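Local coordinates for putative efflux transporter (Bacteroides eggerthii, PDB 4L8J), which probably serves as the periplasmic adaptor (membrane fusion) subunit of a bacterial efflux pump, at residues A13-Q18 / K254-P259; S17-L22 / D246-I251; T272-V277 / R285-Y290; L22-G27 / N240-S245. One frame throughout, in Å; residues are numbered along the deposited sequence. Where two conformers were deposited one is given.

In the fold
From the N terminus, strand 8-17 meets strand 256-259 in interaction 1, which closes a loop holding the whole six-stranded barrel, the sandwich sheets and the long helices. S17 and Q18 are shared with interaction 2, where the turn into strand 20-29 meets the exit of strand 238-246. Interaction 4 pairs those two strands inside the six-stranded barrel and is nested within the loops of both interactions 1 and 2, so the three form a run of contacts from barrel to the next domain. Interaction 3 follows in series: a local hairpin, 271-278 with 281-289, whose end touches interaction 1 through L255 and Y290. Interactions 1 and 3 both reach the second subunit.

Interaction 1 of 4, residues A13-Q18 / K254-P259; sequences ATVSSQ and KLMNVP
The carbonyl oxygen S16 O takes the N-H of N257 N at 2.7 Å in a nearly linear bond (171° at the hydrogen), and the CA-H of M256 leans on the same oxygen. This is the hydrogen-bonded pair of a short antiparallel ladder; S17 and M256 form the non-hydrogen-bonded pair beside it. N257 adds a second tie through its side chain. With CG anti to its carbonyl carbon (chi1 -65°), N257 reaches ND2 to S16 OG at 3.1 Å, the hydroxyl oxygen lying in the amide plane. Asparagine and serine suit this face because both are short and polar. An alanine in place of N257 would probably leave S16 OG without this amide donor and the serine hydroxyl freer to turn.

On the other side V15 lays CG1 against M256 CB at 3.6 Å, the two side chains crossing at about a right angle; M256 is selenomethionine here. V15 CG2 meets V258 CG1 alongside. At the far end Q18 N donates to L255 O at 2.9 Å, while one water joins Q18 OE1 to L255 N. A second water spans T14 O and N257 O, where the strands part.

A13 and strand 256-259 also pair with a strand of the second subunit. The contact therefore has a polar face, where amide and hydroxyl add to the backbone bonds, and an apolar one built on V15 and M256, with water filling in where the strands are not directly bonded.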
loop_
_atom_site.group_PDB
_atom_site.type_symbol
_atom_site.label_atom_id
_atom_site.label_comp_id
_atom_site.label_asym_id
_atom_site.label_seq_id
_atom_site.Cartn_x
_atom_site.Cartn_y
_atom_site.Cartn_z
ATOM N N ALA A 13 13.613 -15.540 12.658
ATOM C CA ALA A 13 12.437 -15.741 11.817
ATOM C C ALA A 13 12.886 -16.324 10.525
ATOM O O ALA A 13 14.063 -16.183 10.154
ATOM C CB ALA A 13 11.713 -14.420 11.578
ATOM N N THR A 14 11.956 -16.980 9.823
ATOM C CA THR A 14 12.188 -17.556 8.507
ATOM C C THR A 14 11.827 -16.500 7.456
ATOM O O THR A 14 10.795 -15.856 7.607
ATOM C CB THR A 14 11.317 -18.816 8.370
ATOM O OG1 THR A 14 11.422 -19.592 9.570
ATOM C CG2 THR A 14 11.662 -19.645 7.141
ATOM N N VAL A 15 12.637 -16.339 6.411
ATOM C CA VAL A 15 12.355 -15.415 5.290
ATOM C C VAL A 15 11.136 -16.017 4.531
ATOM O O VAL A 15 11.133 -17.219 4.246
ATOM C CB VAL A 15 13.594 -15.239 4.373
ATOM C CG1 VAL A 15 13.274 -14.366 3.153
ATOM C CG2 VAL A 15 14.775 -14.655 5.149
ATOM N N SER A 16 10.108 -15.206 4.260
ATOM C CA SER A 16 8.914 -15.689 3.566
ATOM C C SER A 16 8.672 -14.880 2.282
ATOM O O SER A 16 9.011 -13.696 2.195
ATOM C CB SER A 16 7.693 -15.660 4.490
ATOM O OG SER A 16 7.318 -14.339 4.861
ATOM N N SER A 17 8.159 -15.562 1.258
ATOM C CA SER A 17 7.814 -14.944 -0.015
ATOM C C SER A 17 6.569 -14.087 0.222
ATOM O O SER A 17 5.642 -14.544 0.880
ATOM C CB SER A 17 7.559 -16.019 -1.065
ATOM O OG SER A 17 7.273 -15.402 -2.306
ATOM N N GLN A 18 6.567 -12.843 -0.243
ATOM C CA GLN A 18 5.444 -11.924 0.006
ATOM C C GLN A 18 4.045 -12.525 -0.249
ATOM O O GLN A 18 3.159 -12.406 0.604
ATOM C CB GLN A 18 5.613 -10.662 -0.863
ATOM C CG GLN A 18 4.441 -9.699 -0.785
ATOM C CD GLN A 18 4.549 -8.621 -1.823
ATOM O OE1 GLN A 18 5.068 -8.820 -2.935
ATOM N NE2 GLN A 18 4.090 -7.441 -1.458
ATOM N N LYS A 254 9.934 -10.971 -7.347
ATOM C CA LYS A 254 9.516 -11.546 -6.070
ATOM C C LYS A 254 10.162 -10.807 -4.883
ATOM O O LYS A 254 11.369 -10.572 -4.887
ATOM C CB LYS A 254 9.862 -13.042 -6.003
ATOM C CG LYS A 254 9.443 -13.862 -7.223
ATOM C CD LYS A 254 7.945 -13.947 -7.431
ATOM C CE LYS A 254 7.609 -14.737 -8.686
ATOM N NZ LYS A 254 6.135 -14.750 -8.949
ATOM N N LEU A 255 9.327 -10.383 -3.923
ATOM C CA LEU A 255 9.746 -9.691 -2.720
ATOM C C LEU A 255 9.667 -10.643 -1.528
ATOM O O LEU A 255 8.746 -11.455 -1.471
ATOM C CB LEU A 255 8.908 -8.432 -2.462
ATOM C CG LEU A 255 8.859 -7.376 -3.589
ATOM C CD1 LEU A 255 8.113 -6.191 -3.132
ATOM C CD2 LEU A 255 10.248 -6.954 -4.038
HETATM N N MSE A 256 10.629 -10.515 -0.576
HETATM C CA MSE A 256 10.705 -11.324 0.651
HETATM C C MSE A 256 10.314 -10.488 1.837
HETATM O O MSE A 256 10.605 -9.283 1.860
HETATM C CB MSE A 256 12.137 -11.871 0.886
HETATM C CG MSE A 256 12.732 -12.662 -0.278
HETATM SE SE MSE A 256 11.807 -14.360 -0.492
HETATM C CE MSE A 256 11.358 -14.176 -2.450
ATOM N N ASN A 257 9.660 -11.109 2.821
ATOM C CA ASN A 257 9.336 -10.463 4.083
ATOM C C ASN A 257 10.397 -10.745 5.113
ATOM O O ASN A 257 10.760 -11.922 5.327
ATOM C CB ASN A 257 8.025 -10.978 4.695
ATOM C CG ASN A 257 6.769 -10.706 3.941
ATOM O OD1 ASN A 257 6.463 -9.560 3.631
ATOM N ND2 ASN A 257 5.936 -11.746 3.803
ATOM N N VAL A 258 10.809 -9.690 5.828
ATOM C CA VAL A 258 11.643 -9.809 7.019
ATOM C C VAL A 258 11.159 -8.782 8.033
ATOM O O VAL A 258 10.848 -7.662 7.618
ATOM C CB VAL A 258 13.189 -9.702 6.824
ATOM C CG1 VAL A 258 13.732 -10.789 5.913
ATOM C CG2 VAL A 258 13.635 -8.316 6.375
ATOM N N PRO A 259 11.177 -9.061 9.357
ATOM C CA PRO A 259 10.838 -7.999 10.324
ATOM C C PRO A 259 11.820 -6.830 10.222
ATOM O O PRO A 259 12.994 -7.012 9.862
ATOM C CB PRO A 259 10.987 -8.705 11.683
ATOM C CG PRO A 259 10.691 -10.162 11.369
ATOM C CD PRO A 259 11.444 -10.335 10.048
HETATM O O HOH W 1 10.481 -13.316 7.933
HETATM O O HOH W 2 6.488 -10.655 -4.358
#

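Interaction 2 of 4, residues S17-L22 / D246-I251; sequences SQSVIL and DIAPFI
The Asx turn of D246, in which OD1 accepts the N-H of A248 N at 3.0 Å, doubles as the docking point for S19: the hydroxyl S19 OG gives its proton to D246 OD1 at 2.7 Å. The two donors approach that oxygen from opposite faces of the carboxylate plane, S19 OG from above it (38° out). S19 OG sits between its own backbone N and carbonyl carbon (chi1 65°), which places it facing the acid. A water lies within hydrogen-bonding distance of S19 OG, D246 OD2 and A248 O, bringing the second carboxylate oxygen into the same cluster. Replacing D246 with an alanine would probably leave S19 OG and A248 N without their shared acceptor and let the turn slacken.

The backbone adds I247 N to S19 O at 3.0 Å, next to the non-hydrogen-bonded antiparallel pair V20 and D246. Carbon packing fills in round these polar groups: S19 CB lies 3.6 Å from A248 CB, and I21 CG1 touches I247 CD1. The I251 CD1 methyl lies against the amide oxygen Q18 OE1. L178 of helix 176-180 touches both I21 and I247.

The small serine suits its place because it can reach the acid while its CB still packs. With two protein donors and a water round it, the carboxylate is likely to stay ionised at this surface site where the chain leaves the barrel.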
loop_
_atom_site.group_PDB
_atom_site.type_symbol
_atom_site.label_atom_id
_atom_site.label_comp_id
_atom_site.label_asym_id
_atom_site.label_seq_id
_atom_site.Cartn_x
_atom_site.Cartn_y
_atom_site.Cartn_z
ATOM N N SER A 17 8.159 -15.562 1.258
ATOM C CA SER A 17 7.814 -14.944 -0.015
ATOM C C SER A 17 6.569 -14.087 0.222
ATOM O O SER A 17 5.642 -14.544 0.880
ATOM C CB SER A 17 7.559 -16.019 -1.065
ATOM O OG SER A 17 7.273 -15.402 -2.306
ATOM N N GLN A 18 6.567 -12.843 -0.243
ATOM C CA GLN A 18 5.444 -11.924 0.006
ATOM C C GLN A 18 4.045 -12.525 -0.249
ATOM O O GLN A 18 3.159 -12.406 0.604
ATOM C CB GLN A 18 5.613 -10.662 -0.863
ATOM C CG GLN A 18 4.441 -9.699 -0.785
ATOM C CD GLN A 18 4.549 -8.621 -1.823
ATOM O OE1 GLN A 18 5.068 -8.820 -2.935
ATOM N NE2 GLN A 18 4.090 -7.441 -1.458
ATOM N N SER A 19 3.848 -13.158 -1.412
ATOM C CA SER A 19 2.511 -13.591 -1.810
ATOM C C SER A 19 2.185 -15.071 -1.560
ATOM O O SER A 19 1.120 -15.524 -2.002
ATOM C CB SER A 19 2.302 -13.285 -3.296
ATOM O OG SER A 19 3.201 -14.054 -4.076
ATOM N N VAL A 20 3.091 -15.823 -0.937
ATOM C CA VAL A 20 2.851 -17.236 -0.637
ATOM C C VAL A 20 2.170 -17.300 0.733
ATOM O O VAL A 20 2.738 -16.868 1.730
ATOM C CB VAL A 20 4.151 -18.100 -0.713
ATOM C CG1 VAL A 20 3.914 -19.530 -0.203
ATOM C CG2 VAL A 20 4.687 -18.140 -2.141
ATOM N N ILE A 21 0.934 -17.799 0.772
ATOM C CA ILE A 21 0.175 -17.965 2.003
ATOM C C ILE A 21 0.379 -19.380 2.523
ATOM O O ILE A 21 0.249 -20.337 1.771
ATOM C CB ILE A 21 -1.329 -17.640 1.810
ATOM C CG1 ILE A 21 -1.569 -16.266 1.124
ATOM C CG2 ILE A 21 -2.134 -17.808 3.148
ATOM C CD1 ILE A 21 -1.027 -15.020 1.865
ATOM N N LEU A 22 0.705 -19.507 3.809
ATOM C CA LEU A 22 0.912 -20.800 4.455
ATOM C C LEU A 22 -0.136 -21.008 5.534
ATOM O O LEU A 22 -0.416 -20.076 6.288
ATOM C CB LEU A 22 2.313 -20.868 5.081
ATOM C CG LEU A 22 3.519 -20.553 4.191
ATOM C CD1 LEU A 22 4.786 -20.485 5.048
ATOM C CD2 LEU A 22 3.712 -21.609 3.121
ATOM N N ASP A 246 0.491 -19.783 -3.627
ATOM C CA ASP A 246 0.938 -18.491 -4.133
ATOM C C ASP A 246 -0.299 -17.793 -4.694
ATOM O O ASP A 246 -0.818 -18.208 -5.721
ATOM C CB ASP A 246 2.081 -18.611 -5.159
ATOM C CG ASP A 246 2.724 -17.273 -5.523
ATOM O OD1 ASP A 246 2.101 -16.221 -5.271
ATOM O OD2 ASP A 246 3.835 -17.283 -6.083
ATOM N N ILE A 247 -0.818 -16.786 -3.980
ATOM C CA ILE A 247 -2.015 -16.069 -4.416
ATOM C C ILE A 247 -1.710 -14.936 -5.426
ATOM O O ILE A 247 -2.638 -14.279 -5.880
ATOM C CB ILE A 247 -2.861 -15.539 -3.235
ATOM C CG1 ILE A 247 -2.096 -14.489 -2.390
ATOM C CG2 ILE A 247 -3.428 -16.706 -2.386
ATOM C CD1 ILE A 247 -3.084 -13.702 -1.497
ATOM N N ALA A 248 -0.435 -14.684 -5.759
ATOM C CA ALA A 248 -0.077 -13.654 -6.771
ATOM C C ALA A 248 1.103 -14.148 -7.605
ATOM O O ALA A 248 2.195 -13.584 -7.532
ATOM C CB ALA A 248 0.254 -12.322 -6.102
ATOM N N PRO A 249 0.927 -15.252 -8.361
ATOM C CA PRO A 249 2.070 -15.814 -9.113
ATOM C C PRO A 249 2.574 -14.906 -10.242
ATOM O O PRO A 249 3.733 -15.003 -10.621
ATOM C CB PRO A 249 1.516 -17.142 -9.665
ATOM C CG PRO A 249 0.020 -16.907 -9.784
ATOM C CD PRO A 249 -0.307 -16.055 -8.564
ATOM N N PHE A 250 1.737 -13.996 -10.710
ATOM C CA PHE A 250 1.998 -13.036 -11.779
ATOM C C PHE A 250 3.096 -12.018 -11.426
ATOM O O PHE A 250 3.610 -11.373 -12.348
ATOM C CB PHE A 250 0.708 -12.269 -12.129
ATOM C CG PHE A 250 -0.056 -11.701 -10.947
ATOM C CD1 PHE A 250 0.262 -10.449 -10.422
ATOM C CD2 PHE A 250 -1.100 -12.416 -10.362
ATOM C CE1 PHE A 250 -0.429 -9.940 -9.317
ATOM C CE2 PHE A 250 -1.820 -11.885 -9.284
ATOM C CZ PHE A 250 -1.473 -10.662 -8.758
ATOM N N ILE A 251 3.418 -11.822 -10.109
ATOM C CA ILE A 251 4.417 -10.822 -9.670
ATOM C C ILE A 251 5.748 -11.119 -10.348
ATOM O O ILE A 251 6.222 -12.247 -10.277
ATOM C CB ILE A 251 4.547 -10.734 -8.126
ATOM C CG1 ILE A 251 3.306 -10.044 -7.525
ATOM C CG2 ILE A 251 5.871 -10.004 -7.686
ATOM C CD1 ILE A 251 3.284 -10.125 -5.963
HETATM O O HOH W 3 4.713 -14.559 -6.584
#

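Interaction 3 of 4, residues T272-V277 / R285-Y290; sequences TYVWIV and REVTVY
I276 and R285 form the close-packed end of this antiparallel hairpin. The isoleucine sets CG1 over the centre of one face of the R285 guanidinium, 3.7 Å above its plane, and touches R285 CB at 3.6 Å. The R285 chain begins with CG anti to the backbone N (chi1 174°) and then bends at chi2 and chi3, so that its flat head folds back over the branched side chain. Isoleucine suits this spot as a broad apolar surface under a delocalised cation. Beside it V274 and R285 make a hydrogen-bonded pair: V274 N donates to R285 O, and R285 N to V274 O, each at 2.9 Å. The V274 and V287 side chains cross at about a right angle, V274 CG2 3.9 Å from V287 CG1. On the other face of the sheet the Y273 ring packs obliquely against E286, its CD1 near E286 CA and its CE1 3.7 Å from E286 CB.

The T272 end is lined with water. Here V287 N donates to T272 O at 2.9 Å, and T272 OG1 donates to V287 O at 2.7 Å from above the carbonyl plane. One water links that hydroxyl to V289 N; a second joins T272 N, E286 OE2 and V287 O. A threonine fits here because its hydroxyl can serve both strand and water.

Around the hairpin, Y273 OH is hydrogen-bonded to N271 ND2 and its ring meets R284 in a cation-pi contact, while the Y273 side chain touches strand 264-266. The R285 guanidinium makes a salt bridge to E308 of the second subunit, and T288 and V289 pair with a strand of that subunit, so the sheet runs on across the interface.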
loop_
_atom_site.group_PDB
_atom_site.type_symbol
_atom_site.label_atom_id
_atom_site.label_comp_id
_atom_site.label_asym_id
_atom_site.label_seq_id
_atom_site.Cartn_x
_atom_site.Cartn_y
_atom_site.Cartn_z
ATOM N N THR A 272 22.264 -1.907 3.693
ATOM C CA THR A 272 21.430 -2.581 4.697
ATOM C C THR A 272 21.804 -4.045 4.744
ATOM O O THR A 272 22.082 -4.651 3.718
ATOM C CB THR A 272 19.944 -2.365 4.431
ATOM O OG1 THR A 272 19.635 -2.774 3.091
ATOM C CG2 THR A 272 19.520 -0.912 4.689
ATOM N N TYR A 273 21.803 -4.605 5.952
ATOM C CA TYR A 273 22.185 -5.986 6.217
ATOM C C TYR A 273 21.218 -6.690 7.130
ATOM O O TYR A 273 20.439 -6.056 7.838
ATOM C CB TYR A 273 23.592 -6.021 6.894
ATOM C CG TYR A 273 24.667 -5.290 6.122
ATOM C CD1 TYR A 273 25.414 -5.938 5.140
ATOM C CD2 TYR A 273 24.918 -3.937 6.348
ATOM C CE1 TYR A 273 26.376 -5.256 4.395
ATOM C CE2 TYR A 273 25.873 -3.247 5.607
ATOM C CZ TYR A 273 26.622 -3.917 4.652
ATOM O OH TYR A 273 27.573 -3.230 3.934
ATOM N N VAL A 274 21.349 -8.025 7.159
ATOM C CA VAL A 274 20.725 -8.953 8.098
ATOM C C VAL A 274 21.806 -9.938 8.580
ATOM O O VAL A 274 22.839 -10.103 7.915
ATOM C CB VAL A 274 19.497 -9.747 7.537
ATOM C CG1 VAL A 274 18.331 -8.828 7.175
ATOM C CG2 VAL A 274 19.902 -10.658 6.376
ATOM N N TRP A 275 21.509 -10.660 9.660
ATOM C CA TRP A 275 22.330 -11.784 10.117
ATOM C C TRP A 275 21.627 -13.040 9.665
ATOM O O TRP A 275 20.492 -13.268 10.083
ATOM C CB TRP A 275 22.507 -11.805 11.651
ATOM C CG TRP A 275 23.365 -10.731 12.244
ATOM C CD1 TRP A 275 22.972 -9.759 13.121
ATOM C CD2 TRP A 275 24.779 -10.565 12.061
ATOM N NE1 TRP A 275 24.054 -8.995 13.496
ATOM C CE2 TRP A 275 25.174 -9.459 12.848
ATOM C CE3 TRP A 275 25.760 -11.271 11.333
ATOM C CZ2 TRP A 275 26.511 -9.025 12.913
ATOM C CZ3 TRP A 275 27.076 -10.843 11.399
ATOM C CH2 TRP A 275 27.435 -9.710 12.154
ATOM N N ILE A 276 22.260 -13.823 8.797
ATOM C CA ILE A 276 21.767 -15.120 8.354
ATOM C C ILE A 276 22.251 -16.175 9.368
ATOM O O ILE A 276 23.437 -16.213 9.691
ATOM C CB ILE A 276 22.233 -15.446 6.890
ATOM C CG1 ILE A 276 21.461 -14.601 5.842
ATOM C CG2 ILE A 276 22.100 -16.995 6.544
ATOM C CD1 ILE A 276 20.001 -14.996 5.672
ATOM N N VAL A 277 21.343 -17.032 9.834
ATOM C CA VAL A 277 21.646 -18.118 10.756
ATOM C C VAL A 277 21.792 -19.412 9.957
ATOM O O VAL A 277 20.822 -19.888 9.376
ATOM C CB VAL A 277 20.571 -18.264 11.854
ATOM C CG1 VAL A 277 20.917 -19.407 12.815
ATOM C CG2 VAL A 277 20.390 -16.956 12.605
ATOM N N ARG A 285 24.738 -10.537 5.809
ATOM C CA ARG A 285 24.217 -10.608 4.462
ATOM C C ARG A 285 23.643 -9.256 4.051
ATOM O O ARG A 285 22.731 -8.737 4.708
ATOM C CB ARG A 285 23.155 -11.725 4.392
ATOM C CG ARG A 285 22.410 -11.826 3.067
ATOM C CD ARG A 285 23.159 -12.610 1.993
ATOM N NE ARG A 285 23.307 -14.025 2.346
ATOM C CZ ARG A 285 22.344 -14.938 2.279
ATOM N NH1 ARG A 285 21.132 -14.608 1.838
ATOM N NH2 ARG A 285 22.586 -16.193 2.639
ATOM N N GLU A 286 24.174 -8.686 2.952
ATOM C CA GLU A 286 23.659 -7.429 2.436
ATOM C C GLU A 286 22.340 -7.686 1.706
ATOM O O GLU A 286 22.204 -8.660 0.951
ATOM C CB GLU A 286 24.665 -6.727 1.513
ATOM C CG GLU A 286 24.148 -5.355 1.128
ATOM C CD GLU A 286 24.971 -4.542 0.154
ATOM O OE1 GLU A 286 26.022 -5.035 -0.309
ATOM O OE2 GLU A 286 24.554 -3.401 -0.146
ATOM N N VAL A 287 21.363 -6.832 1.989
ATOM C CA VAL A 287 20.015 -6.911 1.422
ATOM C C VAL A 287 19.652 -5.538 0.806
ATOM O O VAL A 287 20.245 -4.515 1.169
ATOM C CB VAL A 287 18.959 -7.360 2.485
ATOM C CG1 VAL A 287 19.268 -8.757 3.041
ATOM C CG2 VAL A 287 18.809 -6.341 3.629
ATOM N N THR A 288 18.678 -5.542 -0.120
ATOM C CA THR A 288 18.111 -4.348 -0.720
ATOM C C THR A 288 16.683 -4.294 -0.243
ATOM O O THR A 288 15.906 -5.213 -0.494
ATOM C CB THR A 288 18.238 -4.314 -2.262
ATOM O OG1 THR A 288 19.599 -4.471 -2.618
ATOM C CG2 THR A 288 17.713 -2.987 -2.871
ATOM N N VAL A 289 16.350 -3.231 0.482
ATOM C CA VAL A 289 15.003 -2.983 0.960
ATOM C C VAL A 289 14.212 -2.428 -0.230
ATOM O O VAL A 289 14.697 -1.526 -0.923
ATOM C CB VAL A 289 14.974 -2.047 2.207
ATOM C CG1 VAL A 289 13.535 -1.741 2.643
ATOM C CG2 VAL A 289 15.750 -2.655 3.363
ATOM N N TYR A 290 13.030 -2.989 -0.492
ATOM C CA TYR A 290 12.186 -2.517 -1.579
ATOM C C TYR A 290 11.792 -1.053 -1.367
ATOM O O TYR A 290 11.233 -0.687 -0.319
ATOM C CB TYR A 290 10.914 -3.376 -1.752
ATOM C CG TYR A 290 9.993 -2.811 -2.815
ATOM C CD1 TYR A 290 10.295 -2.941 -4.168
ATOM C CD2 TYR A 290 8.885 -2.038 -2.466
ATOM C CE1 TYR A 290 9.483 -2.374 -5.149
ATOM C CE2 TYR A 290 8.097 -1.423 -3.438
ATOM C CZ TYR A 290 8.379 -1.624 -4.779
ATOM O OH TYR A 290 7.588 -1.055 -5.742
HETATM O O HOH W 4 18.347 -1.210 1.067
HETATM O O HOH W 5 22.235 -2.621 0.858
#

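Interaction 4 of 4, residues L22-G27 / N240-S245; sequences LKDFSG and NIRLAS
N240, first of segment 240-245, sends its amide to D24: ND2 donates to OD1 at 3.0 Å, the oxygen lying in the amide plane. I241 follows as a hydrogen-bonded pair with F25, I241 N reaching F25 O at 2.6 Å. Its CD1 lies 3.5 Å from G27 N, and glycine suits that spot because a CB there would fall about 2.5 Å from I241 CD1.

R242 comes next, back on the face of N240. It holds D24 side-on, NE to OD1 at 2.7 Å and NH2 to the syn lone pair of OD2 at 2.9 Å, with the planes 41° apart. L22 CB lies over one face of the guanidinium. L243 returns to the inner face, where its CB touches the edge of the F25 ring at CE2, 3.8 Å away, and its backbone trades two bonds with K23. A244 pairs with L22, its methyl small enough for L22 CD2 to approach its CB at 3.6 Å.

Strands 20-29 and 238-246 are neighbours in the closed six-stranded barrel. I241 meets I167, F169 and F186, L243 meets F186 and L178, and F25 packs on V171, P172 and Y175, so that face is largely apolar, with K23 at one end reaching the Y175 hydroxyl. The other carries a polar cluster, one salt bridge with an amide beside it, in which OD1 of D24 is gripped from opposite faces of its plane; the neighbouring cation would probably keep the aspartate ionised, and the salt bridge adds to the backbone ladder in holding the two strands together.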
loop_
_atom_site.group_PDB
_atom_site.type_symbol
_atom_site.label_atom_id
_atom_site.label_comp_id
_atom_site.label_asym_id
_atom_site.label_seq_id
_atom_site.Cartn_x
_atom_site.Cartn_y
_atom_site.Cartn_z
ATOM N N LEU A 22 0.705 -19.507 3.809
ATOM C CA LEU A 22 0.912 -20.800 4.455
ATOM C C LEU A 22 -0.136 -21.008 5.534
ATOM O O LEU A 22 -0.416 -20.076 6.288
ATOM C CB LEU A 22 2.313 -20.868 5.081
ATOM C CG LEU A 22 3.519 -20.553 4.191
ATOM C CD1 LEU A 22 4.786 -20.485 5.048
ATOM C CD2 LEU A 22 3.712 -21.609 3.121
ATOM N N LYS A 23 -0.748 -22.208 5.585
ATOM C CA LYS A 23 -1.717 -22.577 6.610
ATOM C C LYS A 23 -1.443 -23.965 7.067
ATOM O O LYS A 23 -1.140 -24.832 6.243
ATOM C CB LYS A 23 -3.189 -22.470 6.117
ATOM C CG LYS A 23 -3.628 -21.072 5.685
ATOM C CD LYS A 23 -3.842 -20.116 6.880
ATOM C CE LYS A 23 -4.142 -18.721 6.376
ATOM N NZ LYS A 23 -4.212 -17.737 7.476
ATOM N N ASP A 24 -1.608 -24.199 8.368
ATOM C CA ASP A 24 -1.433 -25.506 8.972
ATOM C C ASP A 24 -2.782 -26.019 9.439
ATOM O O ASP A 24 -3.564 -25.275 10.032
ATOM C CB ASP A 24 -0.431 -25.459 10.118
ATOM C CG ASP A 24 0.994 -25.200 9.666
ATOM O OD1 ASP A 24 1.500 -25.967 8.824
ATOM O OD2 ASP A 24 1.594 -24.252 10.157
ATOM N N PHE A 25 -3.054 -27.281 9.135
ATOM C CA PHE A 25 -4.280 -27.975 9.533
ATOM C C PHE A 25 -3.926 -29.276 10.164
ATOM O O PHE A 25 -2.926 -29.888 9.793
ATOM C CB PHE A 25 -5.209 -28.229 8.318
ATOM C CG PHE A 25 -5.501 -26.981 7.516
ATOM C CD1 PHE A 25 -6.401 -26.028 7.985
ATOM C CD2 PHE A 25 -4.864 -26.750 6.303
ATOM C CE1 PHE A 25 -6.634 -24.857 7.270
ATOM C CE2 PHE A 25 -5.124 -25.596 5.571
ATOM C CZ PHE A 25 -6.021 -24.663 6.051
ATOM N N SER A 26 -4.739 -29.693 11.141
ATOM C CA SER A 26 -4.677 -30.988 11.787
ATOM C C SER A 26 -5.578 -31.927 11.004
ATOM O O SER A 26 -6.704 -31.576 10.651
ATOM C CB SER A 26 -5.106 -30.906 13.254
ATOM O OG SER A 26 -4.204 -30.075 13.960
ATOM N N GLY A 27 -5.060 -33.107 10.745
ATOM C CA GLY A 27 -5.744 -34.141 10.003
ATOM C C GLY A 27 -5.529 -35.504 10.598
ATOM O O GLY A 27 -4.809 -35.672 11.595
ATOM N N ASN A 240 0.047 -33.053 10.789
ATOM C CA ASN A 240 -0.091 -31.666 10.403
ATOM C C ASN A 240 -0.063 -31.610 8.901
ATOM O O ASN A 240 0.721 -32.320 8.277
ATOM C CB ASN A 240 1.006 -30.770 11.014
ATOM C CG ASN A 240 0.846 -29.312 10.628
ATOM O OD1 ASN A 240 -0.008 -28.613 11.163
ATOM N ND2 ASN A 240 1.562 -28.849 9.595
ATOM N N ILE A 241 -0.949 -30.806 8.312
ATOM C CA ILE A 241 -0.981 -30.567 6.858
ATOM C C ILE A 241 -0.629 -29.125 6.639
ATOM O O ILE A 241 -1.349 -28.230 7.090
ATOM C CB ILE A 241 -2.299 -30.944 6.140
ATOM C CG1 ILE A 241 -2.698 -32.403 6.468
ATOM C CG2 ILE A 241 -2.165 -30.749 4.614
ATOM C CD1 ILE A 241 -3.667 -32.526 7.553
ATOM N N ARG A 242 0.463 -28.893 5.933
ATOM C CA ARG A 242 0.870 -27.529 5.586
ATOM C C ARG A 242 0.404 -27.267 4.155
ATOM O O ARG A 242 0.806 -27.985 3.240
ATOM C CB ARG A 242 2.407 -27.369 5.753
ATOM C CG ARG A 242 3.091 -26.199 5.010
ATOM C CD ARG A 242 2.807 -24.807 5.526
ATOM N NE ARG A 242 3.018 -24.622 6.970
ATOM C CZ ARG A 242 4.129 -24.163 7.540
ATOM N NH1 ARG A 242 5.202 -23.902 6.805
ATOM N NH2 ARG A 242 4.177 -23.969 8.849
ATOM N N LEU A 243 -0.518 -26.317 3.983
ATOM C CA LEU A 243 -1.009 -25.873 2.674
ATOM C C LEU A 243 -0.228 -24.625 2.277
ATOM O O LEU A 243 -0.195 -23.697 3.079
ATOM C CB LEU A 243 -2.533 -25.565 2.729
ATOM C CG LEU A 243 -3.165 -24.837 1.502
ATOM C CD1 LEU A 243 -3.269 -25.750 0.313
ATOM C CD2 LEU A 243 -4.559 -24.299 1.841
ATOM N N ALA A 244 0.411 -24.600 1.081
ATOM C CA ALA A 244 1.157 -23.426 0.553
ATOM C C ALA A 244 0.551 -23.000 -0.770
ATOM O O ALA A 244 0.444 -23.807 -1.713
ATOM C CB ALA A 244 2.641 -23.722 0.373
ATOM N N SER A 245 0.066 -21.755 -0.801
ATOM C CA SER A 245 -0.603 -21.222 -1.969
ATOM C C SER A 245 -0.010 -19.877 -2.382
ATOM O O SER A 245 -0.079 -18.918 -1.606
ATOM C CB SER A 245 -2.100 -21.036 -1.689
ATOM O OG SER A 245 -2.738 -22.209 -1.212
#